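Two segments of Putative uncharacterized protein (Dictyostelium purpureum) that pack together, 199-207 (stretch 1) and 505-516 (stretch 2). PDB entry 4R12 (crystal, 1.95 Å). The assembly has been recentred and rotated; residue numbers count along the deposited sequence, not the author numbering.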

# COMPACT_ATOMS: atom_id res chain seq x y z
N SER A 199 -8.66 3.61 6.23
CA SER A 199 -8.95 4.13 4.90
C SER A 199 -9.38 5.58 5.04
O SER A 199 -9.64 6.03 6.15
CB SER A 199 -10.05 3.33 4.20
OG SER A 199 -9.74 1.94 4.15
N ILE A 200 -9.44 6.31 3.93
CA ILE A 200 -9.89 7.70 3.95
C ILE A 200 -10.84 7.98 2.79
O ILE A 200 -10.56 7.59 1.65
CB ILE A 200 -8.71 8.72 3.86
CG1 ILE A 200 -7.54 8.35 4.78
CG2 ILE A 200 -9.18 10.14 4.22
CD1 ILE A 200 -6.41 7.61 4.07
N TRP A 201 -11.97 8.62 3.07
CA TRP A 201 -12.86 9.04 1.99
C TRP A 201 -13.22 10.51 2.12
O TRP A 201 -13.08 11.13 3.19
CB TRP A 201 -14.14 8.17 1.94
CG TRP A 201 -15.03 8.26 3.14
CD1 TRP A 201 -14.95 7.51 4.28
CD2 TRP A 201 -16.17 9.12 3.31
NE1 TRP A 201 -15.95 7.87 5.15
CE2 TRP A 201 -16.70 8.85 4.58
CE3 TRP A 201 -16.76 10.12 2.52
CZ2 TRP A 201 -17.81 9.54 5.08
CZ3 TRP A 201 -17.86 10.79 3.02
CH2 TRP A 201 -18.38 10.49 4.29
N SER A 202 -13.69 11.09 1.02
CA SER A 202 -13.86 12.53 0.96
C SER A 202 -14.85 12.93 -0.10
O SER A 202 -14.96 12.27 -1.14
CB SER A 202 -12.51 13.22 0.68
OG SER A 202 -12.66 14.63 0.62
N SER A 203 -15.54 14.04 0.16
CA SER A 203 -16.41 14.69 -0.80
C SER A 203 -16.21 16.20 -0.70
O SER A 203 -15.95 16.71 0.39
CB SER A 203 -17.87 14.31 -0.55
OG SER A 203 -18.74 15.16 -1.28
N PHE A 204 -16.28 16.91 -1.82
CA PHE A 204 -16.25 18.37 -1.81
C PHE A 204 -17.52 18.97 -1.18
O PHE A 204 -17.49 20.11 -0.72
CB PHE A 204 -16.08 18.94 -3.22
CG PHE A 204 -14.67 18.86 -3.75
CD1 PHE A 204 -13.67 19.70 -3.27
CD2 PHE A 204 -14.35 17.95 -4.76
CE1 PHE A 204 -12.38 19.64 -3.77
CE2 PHE A 204 -13.05 17.88 -5.27
CZ PHE A 204 -12.07 18.73 -4.78
N SER A 205 -18.63 18.22 -1.19
CA SER A 205 -19.87 18.72 -0.58
C SER A 205 -19.72 18.72 0.93
O SER A 205 -19.21 17.76 1.50
CB SER A 205 -21.08 17.87 -0.98
OG SER A 205 -21.21 17.78 -2.39
N SER A 206 -20.16 19.80 1.58
CA SER A 206 -20.06 19.90 3.04
C SER A 206 -20.96 18.84 3.68
O SER A 206 -20.67 18.29 4.74
CB SER A 206 -20.43 21.31 3.51
OG SER A 206 -21.81 21.58 3.31
N LYS A 207 -22.06 18.55 3.00
CA LYS A 207 -22.88 17.42 3.39
C LYS A 207 -23.44 16.79 2.11
O LYS A 207 -23.92 17.50 1.22
CB LYS A 207 -23.99 17.84 4.35
CG LYS A 207 -24.92 16.72 4.80
CD LYS A 207 -26.04 17.26 5.68
CE LYS A 207 -27.22 16.29 5.77
NZ LYS A 207 -26.90 15.09 6.59
N ILE A 505 -1.67 11.32 3.96
CA ILE A 505 -2.75 11.25 2.97
C ILE A 505 -4.04 11.85 3.56
O ILE A 505 -4.72 12.64 2.91
CB ILE A 505 -3.00 9.81 2.48
CG1 ILE A 505 -1.81 9.30 1.64
CG2 ILE A 505 -4.26 9.72 1.65
CD1 ILE A 505 -1.91 7.80 1.30
N HIS A 506 -4.36 11.48 4.80
CA HIS A 506 -5.54 12.03 5.46
C HIS A 506 -5.51 13.57 5.56
O HIS A 506 -6.44 14.25 5.15
CB HIS A 506 -5.68 11.41 6.86
CG HIS A 506 -6.81 11.98 7.67
ND1 HIS A 506 -6.70 12.20 9.02
CD2 HIS A 506 -8.07 12.34 7.32
CE1 HIS A 506 -7.84 12.69 9.48
NE2 HIS A 506 -8.69 12.78 8.47
N ARG A 507 -4.44 14.10 6.12
CA ARG A 507 -4.37 15.55 6.34
C ARG A 507 -4.30 16.33 5.03
O ARG A 507 -4.86 17.44 4.92
CB ARG A 507 -3.18 15.90 7.22
CG ARG A 507 -3.16 15.26 8.61
CD ARG A 507 -3.82 16.11 9.67
NE ARG A 507 -3.19 17.42 9.84
CZ ARG A 507 -3.68 18.38 10.60
NH1 ARG A 507 -4.81 18.18 11.26
NH2 ARG A 507 -3.05 19.56 10.71
N LEU A 508 -3.63 15.76 4.03
CA LEU A 508 -3.55 16.41 2.72
C LEU A 508 -4.91 16.40 2.00
O LEU A 508 -5.36 17.43 1.50
CB LEU A 508 -2.47 15.73 1.86
CG LEU A 508 -2.29 16.28 0.45
CD1 LEU A 508 -1.84 17.76 0.49
CD2 LEU A 508 -1.29 15.41 -0.34
N LEU A 509 -5.57 15.24 1.97
CA LEU A 509 -6.89 15.11 1.34
C LEU A 509 -7.91 16.02 2.04
O LEU A 509 -8.70 16.69 1.38
CB LEU A 509 -7.38 13.66 1.39
CG LEU A 509 -8.76 13.33 0.77
CD1 LEU A 509 -8.79 13.76 -0.69
CD2 LEU A 509 -9.07 11.85 0.88
N TYR A 510 -7.89 16.00 3.37
CA TYR A 510 -8.77 16.86 4.17
C TYR A 510 -8.58 18.33 3.76
O TYR A 510 -9.54 19.05 3.52
CB TYR A 510 -8.47 16.66 5.66
CG TYR A 510 -9.46 17.33 6.60
CD1 TYR A 510 -9.40 18.70 6.87
CD2 TYR A 510 -10.46 16.58 7.24
CE1 TYR A 510 -10.31 19.30 7.73
CE2 TYR A 510 -11.37 17.18 8.10
CZ TYR A 510 -11.29 18.54 8.34
OH TYR A 510 -12.19 19.14 9.19
N SER A 511 -7.32 18.75 3.66
CA SER A 511 -7.02 20.14 3.33
C SER A 511 -7.45 20.52 1.91
O SER A 511 -8.03 21.58 1.70
CB SER A 511 -5.51 20.40 3.51
OG SER A 511 -5.20 21.72 3.12
N ILE A 512 -7.16 19.66 0.93
CA ILE A 512 -7.44 20.01 -0.47
C ILE A 512 -8.94 20.17 -0.71
O ILE A 512 -9.38 20.97 -1.53
CB ILE A 512 -6.89 18.94 -1.43
CG1 ILE A 512 -5.38 19.01 -1.49
CG2 ILE A 512 -7.45 19.15 -2.84
CD1 ILE A 512 -4.84 17.76 -2.23
N THR A 513 -9.72 19.40 0.04
CA THR A 513 -11.16 19.38 -0.17
C THR A 513 -11.92 20.28 0.82
O THR A 513 -13.14 20.23 0.88
CB THR A 513 -11.70 17.94 -0.05
OG1 THR A 513 -11.33 17.41 1.22
CG2 THR A 513 -11.10 17.04 -1.15
N GLN A 514 -11.20 21.11 1.57
CA GLN A 514 -11.84 21.96 2.57
C GLN A 514 -12.90 22.89 1.96
O GLN A 514 -12.76 23.32 0.80
CB GLN A 514 -10.79 22.80 3.32
CG GLN A 514 -10.15 23.88 2.48
CD GLN A 514 -9.03 24.61 3.21
OE1 GLN A 514 -9.24 25.68 3.78
NE2 GLN A 514 -7.84 24.02 3.19
N TYR A 515 -13.94 23.20 2.72
CA TYR A 515 -14.90 24.22 2.30
C TYR A 515 -14.88 25.46 3.21
O TYR A 515 -15.46 26.48 2.87
CB TYR A 515 -16.33 23.64 2.23
CG TYR A 515 -16.81 22.93 3.48
CD1 TYR A 515 -17.44 23.62 4.50
CD2 TYR A 515 -16.65 21.55 3.62
CE1 TYR A 515 -17.89 22.97 5.63
CE2 TYR A 515 -17.10 20.89 4.75
CZ TYR A 515 -17.72 21.62 5.75
OH TYR A 515 -18.16 20.98 6.88
N ASN A 516 -14.20 25.37 4.35
CA ASN A 516 -14.09 26.54 5.23
C ASN A 516 -12.82 26.47 6.08
O ASN A 516 -12.29 25.39 6.35
CB ASN A 516 -15.33 26.64 6.13
CG ASN A 516 -15.46 28.02 6.82
OD1 ASN A 516 -15.04 29.04 6.28
ND2 ASN A 516 -16.05 28.03 8.01
O HOH W 1 -15.33 18.89 1.81
O HOH W 2 -15.19 21.64 -0.65
O HOH W 3 -18.24 18.22 6.20

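The strand that runs through S199 to S202 and the helix that ends at I512 run almost exactly parallel, their N-to-C directions only 4° apart and their axes 9.0 Å apart at closest approach. That spacing leaves room for one layer of side chains. By CA position, I200 pairs with H506, S202 with Y510, F204 with T513 and S206 with Y515, though the side chains that touch are not always these pairs. The alternation of the strand turns I200 and S202 toward the helix and W201 away from it.

I200 fills the early part of the interface with branched hydrocarbon: its CD1 lies 3.9 Å from CG2 of I505, and its CG2 lies 3.8 Å from CD2 of L509. I505 and L509, one helical turn apart, thus present aliphatic groups to the same residue. S202 is small enough to let L509 close in, with S202 CB 3.7 Å from L509 CD2.

T513, the first residue to leave helical geometry, is the pivot of the contact. Its OG1 donates a hydrogen bond to O of L509 (2.7 Å), so the hydroxyl is satisfied in a buried site while its methyl is free to pack. T513 CG2 sits over one face of the F204 ring, 4.2 Å from its centroid, a CH-pi contact. F204 starts out sideways, but its ring reaches in, and I512 O lies near the plane at its edge, 4.0 Å from F204 CE1.

No direct hydrogen bond between the stretches is clear, but water links the backbones: water 1 donates to S203 O and T513 O, each at 2.7 Å. Farther out, S206 CB stands 3.5 Å from the centroid of the Y515 ring, nearly along its normal; so compact a side chain lets the aromatic face approach closely. Water 3 joins S206 O to Y515 OH, 2.8 Å from each.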